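Local coordinates for protein TRAS1 ORF2p (Bombyx mori, PDB 1WDU) that serves as the endonuclease domain of a telomere-specific non-LTR retrotransposon, probably cutting target DNA so that the element can insert, at residues Glu135-Val140 / Gly179-His184; Gly152-Ala157 / Ser205-Thr210; Ser159-Ser164 / Gln173-Leu178. The protein carries 1 engineered substitution. All coordinates share one frame; numbering follows the deposited sequence.

Contact 1 of 3, residues Glu135-Val140 / Gly179-His184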
ATOM      1  N   GLU A 135      10.126  12.357  -3.775  1.00 34.44           N
ATOM      2  CA  GLU A 135       9.662  13.741  -3.618  1.00 37.85           C
ATOM      3  C   GLU A 135       8.155  13.717  -3.377  1.00 36.79           C
ATOM      4  O   GLU A 135       7.631  14.470  -2.552  1.00 38.03           O
ATOM      5  CB  GLU A 135       9.943  14.573  -4.879  1.00 41.43           C
ATOM      6  CG  GLU A 135      11.406  14.674  -5.295  1.00 47.69           C
ATOM      7  CD  GLU A 135      11.583  15.410  -6.621  1.00 53.40           C
ATOM      8  OE1 GLU A 135      10.842  15.098  -7.590  1.00 55.10           O
ATOM      9  OE2 GLU A 135      12.466  16.295  -6.700  1.00 55.55           O
ATOM     10  N   GLN A 136       7.453  12.852  -4.101  1.00 36.21           N
ATOM     11  CA  GLN A 136       6.006  12.741  -3.928  1.00 36.69           C
ATOM     12  C   GLN A 136       5.703  12.285  -2.504  1.00 35.89           C
ATOM     13  O   GLN A 136       4.721  12.726  -1.906  1.00 36.22           O
ATOM     14  CB  GLN A 136       5.408  11.755  -4.929  1.00 37.18           C
ATOM     15  CG  GLN A 136       5.274  12.293  -6.343  1.00 38.95           C
ATOM     16  CD  GLN A 136       4.835  11.214  -7.325  1.00 42.93           C
ATOM     17  OE1 GLN A 136       3.865  10.491  -7.089  1.00 44.92           O
ATOM     18  NE2 GLN A 136       5.553  11.102  -8.431  1.00 43.73           N
ATOM     19  N   ILE A 137       6.548  11.408  -1.960  1.00 35.45           N
ATOM     20  CA  ILE A 137       6.350  10.930  -0.593  1.00 35.30           C
ATOM     21  C   ILE A 137       6.510  12.112   0.348  1.00 35.47           C
ATOM     22  O   ILE A 137       5.715  12.291   1.264  1.00 36.53           O
ATOM     23  CB  ILE A 137       7.369   9.821  -0.198  1.00 35.58           C
ATOM     24  CG1 ILE A 137       7.180   8.598  -1.104  1.00 34.32           C
ATOM     25  CG2 ILE A 137       7.208   9.440   1.286  1.00 30.29           C
ATOM     26  CD1 ILE A 137       5.765   8.080  -1.151  1.00 34.86           C
ATOM     27  N   LYS A 138       7.539  12.920   0.106  1.00 37.91           N
ATOM     28  CA  LYS A 138       7.795  14.102   0.925  1.00 39.64           C
ATOM     29  C   LYS A 138       6.608  15.059   0.856  1.00 37.93           C
ATOM     30  O   LYS A 138       6.096  15.495   1.882  1.00 38.00           O
ATOM     31  CB  LYS A 138       9.063  14.820   0.447  1.00 42.83           C
ATOM     32  CG  LYS A 138      10.332  13.980   0.557  1.00 48.19           C
ATOM     33  CD  LYS A 138      11.597  14.815   0.355  1.00 49.48           C
ATOM     34  CE  LYS A 138      12.856  13.979   0.613  1.00 52.08           C
ATOM     35  NZ  LYS A 138      14.131  14.748   0.452  1.00 52.35           N
ATOM     36  N   ARG A 139       6.177  15.372  -0.363  1.00 38.13           N
ATOM     37  CA  ARG A 139       5.051  16.272  -0.586  1.00 38.38           C
ATOM     38  C   ARG A 139       3.822  15.826   0.201  1.00 39.31           C
ATOM     39  O   ARG A 139       3.132  16.655   0.809  1.00 38.63           O
ATOM     40  CB  ARG A 139       4.727  16.338  -2.082  1.00 38.80           C
ATOM     41  CG  ARG A 139       3.616  17.315  -2.460  1.00 39.81           C
ATOM     42  CD  ARG A 139       3.763  17.755  -3.917  1.00 40.95           C
ATOM     43  NE  ARG A 139       2.763  18.743  -4.315  1.00 44.66           N
ATOM     44  CZ  ARG A 139       1.524  18.450  -4.705  1.00 46.00           C
ATOM     45  NH1 ARG A 139       1.121  17.186  -4.756  1.00 45.83           N
ATOM     46  NH2 ARG A 139       0.686  19.423  -5.044  1.00 45.83           N
ATOM     47  N   VAL A 140       3.553  14.519   0.199  1.00 38.89           N
ATOM     48  CA  VAL A 140       2.403  13.982   0.928  1.00 38.81           C
ATOM     49  C   VAL A 140       2.605  14.164   2.427  1.00 40.23           C
ATOM     50  O   VAL A 140       1.696  14.571   3.134  1.00 40.40           O
ATOM     51  CB  VAL A 140       2.183  12.463   0.634  1.00 37.13           C
ATOM     52  CG1 VAL A 140       1.135  11.897   1.567  1.00 34.15           C
ATOM     53  CG2 VAL A 140       1.743  12.261  -0.810  1.00 34.45           C
ATOM     54  N   GLY A 179      13.922   7.959   6.818  1.00 38.08           N
ATOM     55  CA  GLY A 179      14.610   8.545   7.959  1.00 38.92           C
ATOM     56  C   GLY A 179      14.331  10.026   8.155  1.00 40.40           C
ATOM     57  O   GLY A 179      14.133  10.483   9.277  1.00 40.36           O
ATOM     58  N   GLU A 180      14.314  10.780   7.063  1.00 41.84           N
ATOM     59  CA  GLU A 180      14.049  12.211   7.126  1.00 44.85           C
ATOM     60  C   GLU A 180      12.619  12.518   7.553  1.00 45.56           C
ATOM     61  O   GLU A 180      12.357  13.535   8.205  1.00 46.21           O
ATOM     62  CB  GLU A 180      14.298  12.849   5.758  1.00 47.33           C
ATOM     63  CG  GLU A 180      15.756  13.047   5.400  1.00 51.45           C
ATOM     64  CD  GLU A 180      15.953  13.247   3.907  1.00 55.00           C
ATOM     65  OE1 GLU A 180      15.129  13.959   3.283  1.00 55.05           O
ATOM     66  OE2 GLU A 180      16.935  12.694   3.362  1.00 56.14           O
ATOM     67  N   LEU A 181      11.694  11.639   7.186  1.00 45.15           N
ATOM     68  CA  LEU A 181      10.287  11.851   7.503  1.00 44.33           C
ATOM     69  C   LEU A 181       9.812  11.195   8.790  1.00 44.23           C
ATOM     70  O   LEU A 181       8.670  11.395   9.207  1.00 45.19           O
ATOM     71  CB  LEU A 181       9.423  11.369   6.338  1.00 43.29           C
ATOM     72  CG  LEU A 181       9.858  11.855   4.948  1.00 43.12           C
ATOM     73  CD1 LEU A 181       8.850  11.386   3.914  1.00 42.24           C
ATOM     74  CD2 LEU A 181       9.975  13.371   4.931  1.00 42.39           C
ATOM     75  N   GLY A 182      10.679  10.425   9.432  1.00 43.14           N
ATOM     76  CA  GLY A 182      10.268   9.760  10.656  1.00 43.35           C
ATOM     77  C   GLY A 182       9.305   8.608  10.379  1.00 43.56           C
ATOM     78  O   GLY A 182       8.553   8.195  11.260  1.00 45.05           O
ATOM     79  N   LEU A 183       9.333   8.089   9.153  1.00 41.12           N
ATOM     80  CA  LEU A 183       8.469   6.983   8.760  1.00 40.62           C
ATOM     81  C   LEU A 183       9.083   5.661   9.221  1.00 40.17           C
ATOM     82  O   LEU A 183      10.290   5.443   9.092  1.00 39.87           O
ATOM     83  CB  LEU A 183       8.265   6.994   7.236  1.00 38.59           C
ATOM     84  CG  LEU A 183       7.559   8.261   6.726  1.00 38.55           C
ATOM     85  CD1 LEU A 183       7.478   8.256   5.207  1.00 39.21           C
ATOM     86  CD2 LEU A 183       6.161   8.341   7.328  1.00 38.35           C
ATOM     87  N   HIS A 184       8.246   4.779   9.755  1.00 39.07           N
ATOM     88  CA  HIS A 184       8.716   3.504  10.275  1.00 38.62           C
ATOM     89  C   HIS A 184       8.178   2.302   9.522  1.00 38.05           C
ATOM     90  O   HIS A 184       6.991   2.213   9.232  1.00 37.75           O
ATOM     91  CB  HIS A 184       8.346   3.411  11.751  1.00 40.41           C
ATOM     92  CG  HIS A 184       8.859   4.559  12.562  1.00 43.53           C
ATOM     93  ND1 HIS A 184      10.134   4.592  13.086  1.00 44.58           N
ATOM     94  CD2 HIS A 184       8.288   5.744  12.887  1.00 44.25           C
ATOM     95  CE1 HIS A 184      10.326   5.748  13.696  1.00 44.70           C
ATOM     96  NE2 HIS A 184       9.223   6.466  13.588  1.00 44.98           N
TER
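Two helices of the outer helical layer of the four-layered alpha/beta sandwich meet here: helix 131-142, through residues 135-140, and the C-terminal end of helix 169-181 with the turn that follows it. I137 and L181 make the apolar centre. The methyl CG2 of I137, anti to the backbone N, reaches CD1 of L181 at 3.7 Å, and the two side chains cross at about a right angle. The same methyl touches CD1 of L183 at 4.1 Å, so one methyl faces both leucines, one in the last turn of the helix and one just beyond it. CD1 of L181 also lies against the backbone of K138, 4.2 Å from its CA. At the more exposed border K138 stretches out its nearly straight chain, and its NZ forms a salt bridge with OE1 of E180 at 3.1 Å, on the syn lone pair of that oxygen. G182 turns the chain out of the helix with positive phi (72°), a conformation easy for a residue without a side chain. Its weak bond from N to G179 O, together with a probable bond from L183 N to L178 O, fits a Schellman motif. On its inner side I137 rests on F151 and F124. Aliphatic branches thus carry the buried half of the contact, while the charged pair lies where solvent can reach it and probably adds only modest stability.

Contact 2 of 3, residues Gly152-Ala157 / Ser205-Thr210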
ATOM      1  N   GLY A 152       1.590   2.125   1.594  1.00 29.40           N
ATOM      2  CA  GLY A 152       1.720   0.733   1.215  1.00 27.74           C
ATOM      3  C   GLY A 152       1.826   0.617  -0.291  1.00 27.07           C
ATOM      4  O   GLY A 152       1.071   1.261  -1.032  1.00 26.90           O
ATOM      5  N   GLY A 153       2.772  -0.191  -0.750  1.00 25.87           N
ATOM      6  CA  GLY A 153       2.923  -0.379  -2.172  1.00 25.79           C
ATOM      7  C   GLY A 153       4.136  -1.191  -2.572  1.00 25.88           C
ATOM      8  O   GLY A 153       4.790  -1.825  -1.742  1.00 23.36           O
ATOM      9  N   ASP A 154       4.414  -1.162  -3.872  1.00 25.05           N
ATOM     10  CA  ASP A 154       5.539  -1.859  -4.459  1.00 26.94           C
ATOM     11  C   ASP A 154       6.597  -0.803  -4.757  1.00 26.26           C
ATOM     12  O   ASP A 154       6.401   0.052  -5.610  1.00 27.15           O
ATOM     13  CB  ASP A 154       5.101  -2.547  -5.761  1.00 28.49           C
ATOM     14  CG  ASP A 154       6.215  -3.347  -6.406  1.00 31.02           C
ATOM     15  OD1 ASP A 154       7.346  -3.343  -5.876  1.00 32.23           O
ATOM     16  OD2 ASP A 154       5.958  -3.982  -7.450  1.00 33.25           O
ATOM     17  N   ALA A 155       7.715  -0.864  -4.050  1.00 26.54           N
ATOM     18  CA  ALA A 155       8.792   0.093  -4.252  1.00 26.27           C
ATOM     19  C   ALA A 155       9.834  -0.394  -5.248  1.00 26.77           C
ATOM     20  O   ALA A 155      10.691   0.386  -5.679  1.00 28.77           O
ATOM     21  CB  ALA A 155       9.469   0.389  -2.922  1.00 24.68           C
ATOM     22  N   ASN A 156       9.758  -1.671  -5.624  1.00 26.71           N
ATOM     23  CA  ASN A 156      10.745  -2.248  -6.531  1.00 27.17           C
ATOM     24  C   ASN A 156      12.122  -1.794  -6.045  1.00 27.48           C
ATOM     25  O   ASN A 156      12.929  -1.278  -6.816  1.00 26.25           O
ATOM     26  CB  ASN A 156      10.525  -1.762  -7.969  1.00 27.59           C
ATOM     27  CG  ASN A 156       9.476  -2.564  -8.705  1.00 28.60           C
ATOM     28  OD1 ASN A 156       8.425  -2.040  -9.081  1.00 30.11           O
ATOM     29  ND2 ASN A 156       9.753  -3.844  -8.916  1.00 27.96           N
ATOM     30  N   ALA A 157      12.363  -1.959  -4.750  1.00 29.05           N
ATOM     31  CA  ALA A 157      13.624  -1.560  -4.125  1.00 31.21           C
ATOM     32  C   ALA A 157      13.904  -2.563  -3.019  1.00 31.91           C
ATOM     33  O   ALA A 157      12.991  -3.001  -2.314  1.00 31.19           O
ATOM     34  CB  ALA A 157      13.514  -0.143  -3.539  1.00 31.47           C
ATOM     35  N   SER A 205      11.748 -12.430  -4.063  1.00 53.40           N
ATOM     36  CA  SER A 205      12.225 -11.150  -3.544  1.00 49.24           C
ATOM     37  C   SER A 205      11.177 -10.449  -2.690  1.00 46.30           C
ATOM     38  O   SER A 205      10.005 -10.824  -2.684  1.00 46.67           O
ATOM     39  CB  SER A 205      12.611 -10.224  -4.702  1.00 50.04           C
ATOM     40  OG  SER A 205      11.463  -9.822  -5.433  1.00 48.47           O
ATOM     41  N   ARG A 206      11.613  -9.429  -1.963  1.00 42.14           N
ATOM     42  CA  ARG A 206      10.718  -8.642  -1.123  1.00 40.21           C
ATOM     43  C   ARG A 206      10.929  -7.190  -1.532  1.00 38.07           C
ATOM     44  O   ARG A 206      11.870  -6.541  -1.078  1.00 35.85           O
ATOM     45  CB  ARG A 206      11.043  -8.830   0.371  1.00 40.30           C
ATOM     46  CG  ARG A 206      10.455 -10.098   0.997  1.00 40.49           C
ATOM     47  CD  ARG A 206      10.967 -10.348   2.427  1.00 40.87           C
ATOM     48  NE  ARG A 206      10.467  -9.397   3.424  1.00 41.34           N
ATOM     49  CZ  ARG A 206       9.352  -9.559   4.141  1.00 43.49           C
ATOM     50  NH1 ARG A 206       8.595 -10.640   3.984  1.00 41.67           N
ATOM     51  NH2 ARG A 206       9.000  -8.645   5.039  1.00 42.99           N
ATOM     52  N   VAL A 207      10.057  -6.694  -2.407  1.00 36.29           N
ATOM     53  CA  VAL A 207      10.160  -5.322  -2.886  1.00 35.80           C
ATOM     54  C   VAL A 207       8.958  -4.470  -2.479  1.00 36.37           C
ATOM     55  O   VAL A 207       8.900  -3.275  -2.785  1.00 35.75           O
ATOM     56  CB  VAL A 207      10.337  -5.282  -4.430  1.00 34.73           C
ATOM     57  CG1 VAL A 207      11.654  -5.938  -4.814  1.00 35.36           C
ATOM     58  CG2 VAL A 207       9.185  -5.992  -5.120  1.00 34.55           C
ATOM     59  N   ASP A 208       8.008  -5.086  -1.779  1.00 34.91           N
ATOM     60  CA  ASP A 208       6.819  -4.378  -1.309  1.00 34.70           C
ATOM     61  C   ASP A 208       7.053  -3.864   0.115  1.00 33.46           C
ATOM     62  O   ASP A 208       7.503  -4.605   0.987  1.00 36.53           O
ATOM     63  CB  ASP A 208       5.601  -5.305  -1.339  1.00 34.62           C
ATOM     64  CG  ASP A 208       5.290  -5.813  -2.736  1.00 38.07           C
ATOM     65  OD1 ASP A 208       5.783  -6.908  -3.098  1.00 39.59           O
ATOM     66  OD2 ASP A 208       4.561  -5.113  -3.480  1.00 38.43           O
ATOM     67  N   VAL A 209       6.749  -2.596   0.354  1.00 30.54           N
ATOM     68  CA  VAL A 209       6.968  -2.019   1.674  1.00 28.19           C
ATOM     69  C   VAL A 209       5.726  -1.323   2.212  1.00 27.43           C
ATOM     70  O   VAL A 209       4.905  -0.802   1.448  1.00 24.83           O
ATOM     71  CB  VAL A 209       8.148  -0.978   1.667  1.00 28.42           C
ATOM     72  CG1 VAL A 209       8.729  -0.840   3.068  1.00 25.57           C
ATOM     73  CG2 VAL A 209       9.235  -1.404   0.690  1.00 28.27           C
ATOM     74  N   THR A 210       5.595  -1.351   3.537  1.00 27.79           N
ATOM     75  CA  THR A 210       4.494  -0.711   4.247  1.00 28.65           C
ATOM     76  C   THR A 210       5.152   0.086   5.366  1.00 30.41           C
ATOM     77  O   THR A 210       5.925  -0.464   6.147  1.00 33.46           O
ATOM     78  CB  THR A 210       3.539  -1.739   4.899  1.00 28.36           C
ATOM     79  OG1 THR A 210       3.097  -2.688   3.922  1.00 26.17           O
ATOM     80  CG2 THR A 210       2.332  -1.030   5.499  1.00 24.22           C
TER
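D154 and D208 stand on the same face of an antiparallel strand pair, and their carboxylates lie close together there. The strands 152-154 and 208-210 run at 165° to each other, with G153 and V209 as the hydrogen-bonded pair: G153 N reaches V209 O at 3.1 Å, and V209 N returns to G153 O at 3.0 Å. G153 is almost fully extended, a backbone shape easiest without a side chain. D154 and D208 form the next, non-hydrogen-bonded pair. Their side chains cross obliquely, with carboxylate planes 39° apart, and D154 OD1 lies 4.1 Å from D208 OD2, close enough that one pKa may be raised. D154 has CG anti to its backbone N (chi1 -178°) and runs alongside V207, so that OD1 comes 3.3 Å from V207 CG2. The same oxygen accepts N156 N at 2.9 Å from above the carboxylate plane, an Asx turn. V207 O takes A155 N at 3.0 Å, and N156 N adds a weak bond to it. A155 CB meets V209 CG2 at 4.0 Å, a small methyl suited to this buried place under the helix. An alanine at D154 would lack the oxygen that grips N156 N, and would probably loosen the bend after the strand and disturb the place where a phosphate ion, probably from the crystallisation liquor, lies beside this carboxylate. The G-D-A-N sequence resembles the active-site motif of DNase I-like relatives. D208 OD1 is bonded to T193 OG1, and T210 OG1 to Q24 OE1. Strand 116-123 pairs with the far side of strand 149-154, strand 237-241 packs on D208 and T210, and helix 169-181 covers A155.

Contact 3 of 3, residues Ser159-Ser164 / Gln173-Leu178. Engineered in segment 159-164: S164 (natural residue Cys).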
ATOM      1  N   SER A 159      15.883  -3.852   0.507  1.00 32.23           N
ATOM      2  CA  SER A 159      16.501  -3.441   1.751  1.00 32.70           C
ATOM      3  C   SER A 159      16.258  -4.478   2.833  1.00 34.93           C
ATOM      4  O   SER A 159      15.132  -4.970   3.006  1.00 36.96           O
ATOM      5  CB  SER A 159      15.956  -2.102   2.215  1.00 30.91           C
ATOM      6  OG  SER A 159      16.489  -1.794   3.488  1.00 31.28           O
ATOM      7  N   THR A 160      17.315  -4.816   3.562  1.00 34.48           N
ATOM      8  CA  THR A 160      17.184  -5.791   4.630  1.00 33.95           C
ATOM      9  C   THR A 160      16.262  -5.249   5.711  1.00 32.95           C
ATOM     10  O   THR A 160      15.776  -6.005   6.543  1.00 35.23           O
ATOM     11  CB  THR A 160      18.564  -6.164   5.244  1.00 33.42           C
ATOM     12  OG1 THR A 160      19.233  -4.984   5.707  1.00 32.28           O
ATOM     13  CG2 THR A 160      19.427  -6.851   4.207  1.00 33.73           C
ATOM     14  N   TRP A 161      16.017  -3.941   5.703  1.00 32.16           N
ATOM     15  CA  TRP A 161      15.119  -3.360   6.698  1.00 32.46           C
ATOM     16  C   TRP A 161      13.682  -3.860   6.511  1.00 32.30           C
ATOM     17  O   TRP A 161      12.866  -3.765   7.421  1.00 30.98           O
ATOM     18  CB  TRP A 161      15.160  -1.833   6.653  1.00 31.26           C
ATOM     19  CG  TRP A 161      16.386  -1.290   7.289  1.00 31.69           C
ATOM     20  CD1 TRP A 161      17.486  -0.771   6.658  1.00 29.40           C
ATOM     21  CD2 TRP A 161      16.669  -1.252   8.692  1.00 30.64           C
ATOM     22  NE1 TRP A 161      18.433  -0.414   7.586  1.00 29.82           N
ATOM     23  CE2 TRP A 161      17.958  -0.699   8.841  1.00 31.23           C
ATOM     24  CE3 TRP A 161      15.958  -1.635   9.839  1.00 32.71           C
ATOM     25  CZ2 TRP A 161      18.553  -0.518  10.095  1.00 31.36           C
ATOM     26  CZ3 TRP A 161      16.549  -1.455  11.086  1.00 33.80           C
ATOM     27  CH2 TRP A 161      17.836  -0.901  11.203  1.00 32.90           C
ATOM     28  N   TRP A 162      13.374  -4.369   5.319  1.00 32.24           N
ATOM     29  CA  TRP A 162      12.060  -4.939   5.068  1.00 32.56           C
ATOM     30  C   TRP A 162      12.209  -6.373   4.532  1.00 34.53           C
ATOM     31  O   TRP A 162      11.444  -6.829   3.682  1.00 34.03           O
ATOM     32  CB  TRP A 162      11.193  -4.045   4.146  1.00 29.35           C
ATOM     33  CG  TRP A 162      11.758  -3.653   2.811  1.00 26.94           C
ATOM     34  CD1 TRP A 162      11.798  -4.412   1.674  1.00 27.56           C
ATOM     35  CD2 TRP A 162      12.307  -2.370   2.458  1.00 25.27           C
ATOM     36  NE1 TRP A 162      12.332  -3.677   0.629  1.00 25.44           N
ATOM     37  CE2 TRP A 162      12.652  -2.423   1.088  1.00 24.86           C
ATOM     38  CE3 TRP A 162      12.536  -1.184   3.168  1.00 24.32           C
ATOM     39  CZ2 TRP A 162      13.214  -1.332   0.414  1.00 24.77           C
ATOM     40  CZ3 TRP A 162      13.099  -0.096   2.496  1.00 24.90           C
ATOM     41  CH2 TRP A 162      13.429  -0.182   1.132  1.00 24.89           C
ATOM     42  N   GLY A 163      13.223  -7.065   5.061  1.00 36.14           N
ATOM     43  CA  GLY A 163      13.482  -8.463   4.738  1.00 35.41           C
ATOM     44  C   GLY A 163      14.089  -8.887   3.418  1.00 37.00           C
ATOM     45  O   GLY A 163      14.171 -10.086   3.144  1.00 36.42           O
ATOM     46  N   SER A 164      14.523  -7.930   2.604  1.00 38.09           N
ATOM     47  CA  SER A 164      15.116  -8.246   1.310  1.00 38.70           C
ATOM     48  C   SER A 164      16.457  -8.967   1.466  1.00 39.23           C
ATOM     49  O   SER A 164      17.086  -8.910   2.526  1.00 38.25           O
ATOM     50  CB  SER A 164      15.306  -6.962   0.501  1.00 39.15           C
ATOM     51  OG  SER A 164      14.073  -6.289   0.330  1.00 40.90           O
ATOM     52  N   GLN A 173      17.995   4.793  -0.962  1.00 30.28           N
ATOM     53  CA  GLN A 173      17.354   6.097  -1.165  1.00 31.46           C
ATOM     54  C   GLN A 173      16.018   6.147  -0.434  1.00 31.44           C
ATOM     55  O   GLN A 173      15.701   7.144   0.222  1.00 32.44           O
ATOM     56  CB  GLN A 173      17.135   6.388  -2.655  1.00 33.59           C
ATOM     57  CG  GLN A 173      18.424   6.721  -3.421  1.00 36.37           C
ATOM     58  CD  GLN A 173      18.171   7.507  -4.703  1.00 37.55           C
ATOM     59  OE1 GLN A 173      17.629   8.617  -4.668  1.00 36.41           O
ATOM     60  NE2 GLN A 173      18.564   6.931  -5.844  1.00 36.20           N
ATOM     61  N   LEU A 174      15.234   5.073  -0.545  1.00 31.91           N
ATOM     62  CA  LEU A 174      13.935   5.014   0.138  1.00 31.83           C
ATOM     63  C   LEU A 174      14.139   5.083   1.653  1.00 32.02           C
ATOM     64  O   LEU A 174      13.462   5.842   2.337  1.00 32.53           O
ATOM     65  CB  LEU A 174      13.181   3.725  -0.235  1.00 31.62           C
ATOM     66  CG  LEU A 174      11.811   3.494   0.424  1.00 32.09           C
ATOM     67  CD1 LEU A 174      10.952   4.739   0.292  1.00 31.88           C
ATOM     68  CD2 LEU A 174      11.115   2.299  -0.225  1.00 30.63           C
ATOM     69  N   MET A 175      15.074   4.292   2.178  1.00 32.64           N
ATOM     70  CA  MET A 175      15.352   4.309   3.615  1.00 32.95           C
ATOM     71  C   MET A 175      15.770   5.709   4.064  1.00 33.88           C
ATOM     72  O   MET A 175      15.365   6.177   5.131  1.00 32.92           O
ATOM     73  CB  MET A 175      16.469   3.317   3.971  1.00 34.83           C
ATOM     74  CG  MET A 175      16.013   1.872   4.180  1.00 34.48           C
ATOM     75  SD  MET A 175      14.642   1.727   5.371  1.00 41.11           S
ATOM     76  CE  MET A 175      15.488   2.004   6.942  1.00 32.63           C
ATOM     77  N   GLY A 176      16.592   6.369   3.247  1.00 34.81           N
ATOM     78  CA  GLY A 176      17.053   7.707   3.576  1.00 34.18           C
ATOM     79  C   GLY A 176      15.868   8.641   3.702  1.00 35.66           C
ATOM     80  O   GLY A 176      15.771   9.432   4.645  1.00 36.32           O
ATOM     81  N   THR A 177      14.958   8.545   2.739  1.00 35.17           N
ATOM     82  CA  THR A 177      13.759   9.364   2.751  1.00 33.59           C
ATOM     83  C   THR A 177      12.927   9.025   3.986  1.00 33.93           C
ATOM     84  O   THR A 177      12.429   9.920   4.670  1.00 33.61           O
ATOM     85  CB  THR A 177      12.940   9.132   1.471  1.00 33.77           C
ATOM     86  OG1 THR A 177      13.719   9.548   0.343  1.00 32.70           O
ATOM     87  CG2 THR A 177      11.641   9.915   1.502  1.00 33.46           C
ATOM     88  N   LEU A 178      12.776   7.739   4.285  1.00 33.86           N
ATOM     89  CA  LEU A 178      12.002   7.363   5.465  1.00 36.13           C
ATOM     90  C   LEU A 178      12.594   8.013   6.707  1.00 36.51           C
ATOM     91  O   LEU A 178      11.865   8.558   7.537  1.00 35.30           O
ATOM     92  CB  LEU A 178      11.978   5.848   5.640  1.00 35.86           C
ATOM     93  CG  LEU A 178      10.850   5.089   4.937  1.00 38.92           C
ATOM     94  CD1 LEU A 178      10.576   5.666   3.553  1.00 38.02           C
ATOM     95  CD2 LEU A 178      11.238   3.616   4.866  1.00 37.32           C
TER
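Aromatic contacts with sulfur and methyl groups dominate the meeting of the 159-164 loop with helix 169-181. M175 is bent at both chi2 (-52°) and chi3 (-74°), which carries its terminal methyl over one face of W161: CE lies 3.6 Å from the centroid of the five-membered ring and 20° off its normal, a CH-pi contact. SD makes Met-aromatic contacts with both tryptophans, approaching each ring obliquely. It is 4.5 Å from the centroid of the five-membered ring of W161 and 3.7 Å from CZ3 of W162. Flexible and polarisable, methionine suits a place where one side chain must serve two indoles at once. Purely apolar packing continues on W162, whose CH2 meets CD2 of L174 at 3.7 Å. No hydrogen bond crosses the contact; those within the loop shape the surface that presents these rings. S159 OG accepts W161 N at 3.1 Å, an ST turn, and the carbonyl O of S159 takes both W162 N and S164 N. S159 N donates to OG of S164 at 3.0 Å, a serine engineered in place of the natural cysteine. G163 adopts positive phi, which glycine does at little cost. Around these side chains, I185 of strand 184-185 touches W161, W162 and M175, L134 of helix 131-142 packs on L174, and R206, at the break in strand 204-212, bonds through its NE to W162 O.

Overall arrangement
All three contacts lie within one part of the DNase I-like domain, built from strands 149-154 and 204-212 of one sheet, helices 131-142 and 169-181, and the loop before the second helix. Contact 3 is nested along the chain inside the loops closed by contacts 1 and 2, whose segments alternate. The centres of contacts 2 and 3 are about 9 Å apart, and they join through R206, which meets the 159-164 loop, and through V209 against W162. Contacts 1 and 3 share helix 169-181, with centres about 12 Å apart. The centres of contacts 1 and 2 are about 15 Å apart; the two do not touch. The probable active-site strands are thus linked through the loop to helix 169-181, and by it to helix 131-142.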